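Local coordinates for viral macrophage inflammatory protein 2 (PDB 2FHT), which binds a wide range of chemokine receptors as a viral CC chemokine and blocks infection by several HIV-1 strains, at residues S27-S32 with I41-R46. Numbering follows the deposited sequence.
Sequences SWYPTS and IFLTKR
The ring of Y29 leans across the strand pair and lays one face over I41, whose CB stands 3.9 Å from the ring centroid and 18° off its normal, a CH-pi contact displaced toward the rim. Y29 CG lies between its own backbone N and carbonyl carbon (chi1 56°), which turns the ring over the neighbouring strand. I41 CD1 and CG2 spread along the ring from CE2 to CZ and OH: CD1 comes unusually close to Y29 CE2, 3.2 Å, a strained spot if the positions are exact, while CG2 touches CZ and OH. L43, two residues along strand 39-44 on the same side of the sheet, brings CG to the ring edge at Y29 CE1, 3.7 Å away; its CD1 also touches S27 OG. Beyond I41, the T31 side chain crosses that of I41 at about a right angle, its methyl CG2 touching I41 CD1, and T31 OG1 is hydrogen-bonded to G39 O. Strands 25-30 and 39-44 form the first hairpin of the three-stranded antiparallel chemokine sheet, across which the C-terminal helix 57-65 packs. Y29 and I41 make a hydrogen-bonded pair, I41 N reaching Y29 O at 2.8 Å and Y29 N reaching I41 O. S27 and L43 make another, with a nearly straight L43 N to S27 O bond (2.7 Å, 177°) and a weak, longer return bond. Between them the non-hydrogen-bonded pair W28 and F42 faces the helix side: W28 CB abuts F42 CD2 at 3.6 Å, the rings are oblique, and F42 continues onto V59 and L62. The indole runs away from strand 39-44, its NE1 weakly hydrogen-bonded to M63 O in the last turn of helix 57-65 and L66 O just after it.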
loop_
_atom_site.group_PDB
_atom_site.type_symbol
_atom_site.label_atom_id
_atom_site.label_comp_id
_atom_site.label_asym_id
_atom_site.label_seq_id
_atom_site.Cartn_x
_atom_site.Cartn_y
_atom_site.Cartn_z
ATOM N N SER A 27 5.735 1.975 -6.814
ATOM C CA SER A 27 6.270 2.044 -5.455
ATOM C C SER A 27 5.177 1.764 -4.448
ATOM O O SER A 27 4.054 1.408 -4.811
ATOM C CB SER A 27 6.825 3.447 -5.178
ATOM O OG SER A 27 5.808 4.435 -5.324
ATOM N N TRP A 28 5.490 1.931 -3.171
ATOM C CA TRP A 28 4.485 1.703 -2.141
ATOM C C TRP A 28 4.791 2.565 -0.921
ATOM O O TRP A 28 5.890 3.110 -0.800
ATOM C CB TRP A 28 4.462 0.223 -1.722
ATOM C CG TRP A 28 5.730 -0.247 -1.019
ATOM C CD1 TRP A 28 6.895 -0.658 -1.608
ATOM C CD2 TRP A 28 5.943 -0.350 0.389
ATOM N NE1 TRP A 28 7.809 -1.011 -0.654
ATOM C CE2 TRP A 28 7.252 -0.839 0.579
ATOM C CE3 TRP A 28 5.146 -0.078 1.513
ATOM C CZ2 TRP A 28 7.790 -1.057 1.850
ATOM C CZ3 TRP A 28 5.682 -0.292 2.768
ATOM C CH2 TRP A 28 6.990 -0.783 2.929
ATOM N N TYR A 29 3.809 2.707 -0.031
ATOM C CA TYR A 29 4.015 3.456 1.198
ATOM C C TYR A 29 3.099 2.863 2.248
ATOM O O TYR A 29 2.032 2.334 1.910
ATOM C CB TYR A 29 3.781 4.953 1.000
ATOM C CG TYR A 29 2.437 5.328 0.447
ATOM C CD1 TYR A 29 2.235 5.442 -0.929
ATOM C CD2 TYR A 29 1.384 5.646 1.295
ATOM C CE1 TYR A 29 1.012 5.875 -1.449
ATOM C CE2 TYR A 29 0.168 6.084 0.793
ATOM C CZ TYR A 29 -0.016 6.198 -0.578
ATOM O OH TYR A 29 -1.224 6.655 -1.062
ATOM N N PRO A 30 3.563 2.814 3.513
ATOM C CA PRO A 30 2.749 2.257 4.600
ATOM C C PRO A 30 1.701 3.243 5.041
ATOM O O PRO A 30 1.815 4.428 4.757
ATOM C CB PRO A 30 3.771 2.017 5.715
ATOM C CG PRO A 30 4.753 3.112 5.516
ATOM C CD PRO A 30 4.873 3.286 4.009
ATOM N N THR A 31 0.620 2.731 5.610
ATOM C CA THR A 31 -0.425 3.591 6.155
ATOM C C THR A 31 -0.007 3.876 7.610
ATOM O O THR A 31 0.971 3.294 8.130
ATOM C CB THR A 31 -1.831 2.934 6.133
ATOM O OG1 THR A 31 -1.783 1.653 6.749
ATOM C CG2 THR A 31 -2.323 2.778 4.737
ATOM N N SER A 32 -0.687 4.819 8.245
ATOM C CA SER A 32 -0.380 5.165 9.623
ATOM C C SER A 32 -0.534 3.938 10.499
ATOM O O SER A 32 -1.438 3.143 10.287
ATOM C CB SER A 32 -1.336 6.267 10.093
ATOM O OG SER A 32 -1.297 6.423 11.504
ATOM N N ILE A 41 -0.012 0.744 0.822
ATOM C CA ILE A 41 -0.621 1.215 -0.409
ATOM C C ILE A 41 0.374 1.118 -1.571
ATOM O O ILE A 41 1.477 1.662 -1.494
ATOM C CB ILE A 41 -1.092 2.684 -0.272
ATOM C CG1 ILE A 41 -2.145 2.798 0.842
ATOM C CG2 ILE A 41 -1.628 3.192 -1.600
ATOM C CD1 ILE A 41 -2.430 4.244 1.330
ATOM N N PHE A 42 0.015 0.366 -2.609
ATOM C CA PHE A 42 0.865 0.257 -3.788
ATOM C C PHE A 42 0.470 1.348 -4.768
ATOM O O PHE A 42 -0.714 1.664 -4.903
ATOM C CB PHE A 42 0.728 -1.117 -4.466
ATOM C CG PHE A 42 1.395 -2.228 -3.717
ATOM C CD1 PHE A 42 0.643 -3.126 -2.970
ATOM C CD2 PHE A 42 2.789 -2.326 -3.685
ATOM C CE1 PHE A 42 1.266 -4.098 -2.209
ATOM C CE2 PHE A 42 3.420 -3.293 -2.925
ATOM C CZ PHE A 42 2.665 -4.180 -2.177
ATOM N N LEU A 43 1.459 2.001 -5.361
ATOM C CA LEU A 43 1.200 3.030 -6.347
ATOM C C LEU A 43 1.452 2.371 -7.674
ATOM O O LEU A 43 2.506 1.773 -7.877
ATOM C CB LEU A 43 2.134 4.225 -6.159
ATOM C CG LEU A 43 1.803 5.077 -4.932
ATOM C CD1 LEU A 43 2.893 6.096 -4.694
ATOM C CD2 LEU A 43 0.464 5.784 -5.150
ATOM N N THR A 44 0.451 2.365 -8.540
ATOM C CA THR A 44 0.625 1.742 -9.845
ATOM C C THR A 44 1.259 2.737 -10.799
ATOM O O THR A 44 1.332 3.941 -10.494
ATOM C CB THR A 44 -0.713 1.178 -10.414
ATOM O OG1 THR A 44 -1.595 2.246 -10.797
ATOM C CG2 THR A 44 -1.403 0.286 -9.349
ATOM N N LYS A 45 1.833 2.224 -11.886
ATOM C CA LYS A 45 2.462 3.079 -12.888
ATOM C C LYS A 45 1.372 3.946 -13.524
ATOM O O LYS A 45 1.608 5.089 -13.884
ATOM C CB LYS A 45 3.177 2.223 -13.932
ATOM C CG LYS A 45 4.333 1.397 -13.371
ATOM C CD LYS A 45 4.907 0.420 -14.405
ATOM C CE LYS A 45 6.085 -0.352 -13.816
ATOM N NZ LYS A 45 6.526 -1.536 -14.609
ATOM N N ARG A 46 0.171 3.388 -13.635
ATOM C CA ARG A 46 -0.989 4.095 -14.175
ATOM C C ARG A 46 -1.384 5.283 -13.277
ATOM O O ARG A 46 -2.102 6.181 -13.714
ATOM C CB ARG A 46 -2.168 3.118 -14.290
ATOM C CG ARG A 46 -3.533 3.759 -14.575
ATOM C CD ARG A 46 -4.653 2.741 -14.389
ATOM N NE ARG A 46 -5.994 3.320 -14.477
ATOM C CZ ARG A 46 -7.053 2.846 -13.821
ATOM N NH1 ARG A 46 -6.932 1.789 -13.020
ATOM N NH2 ARG A 46 -8.242 3.411 -13.979
#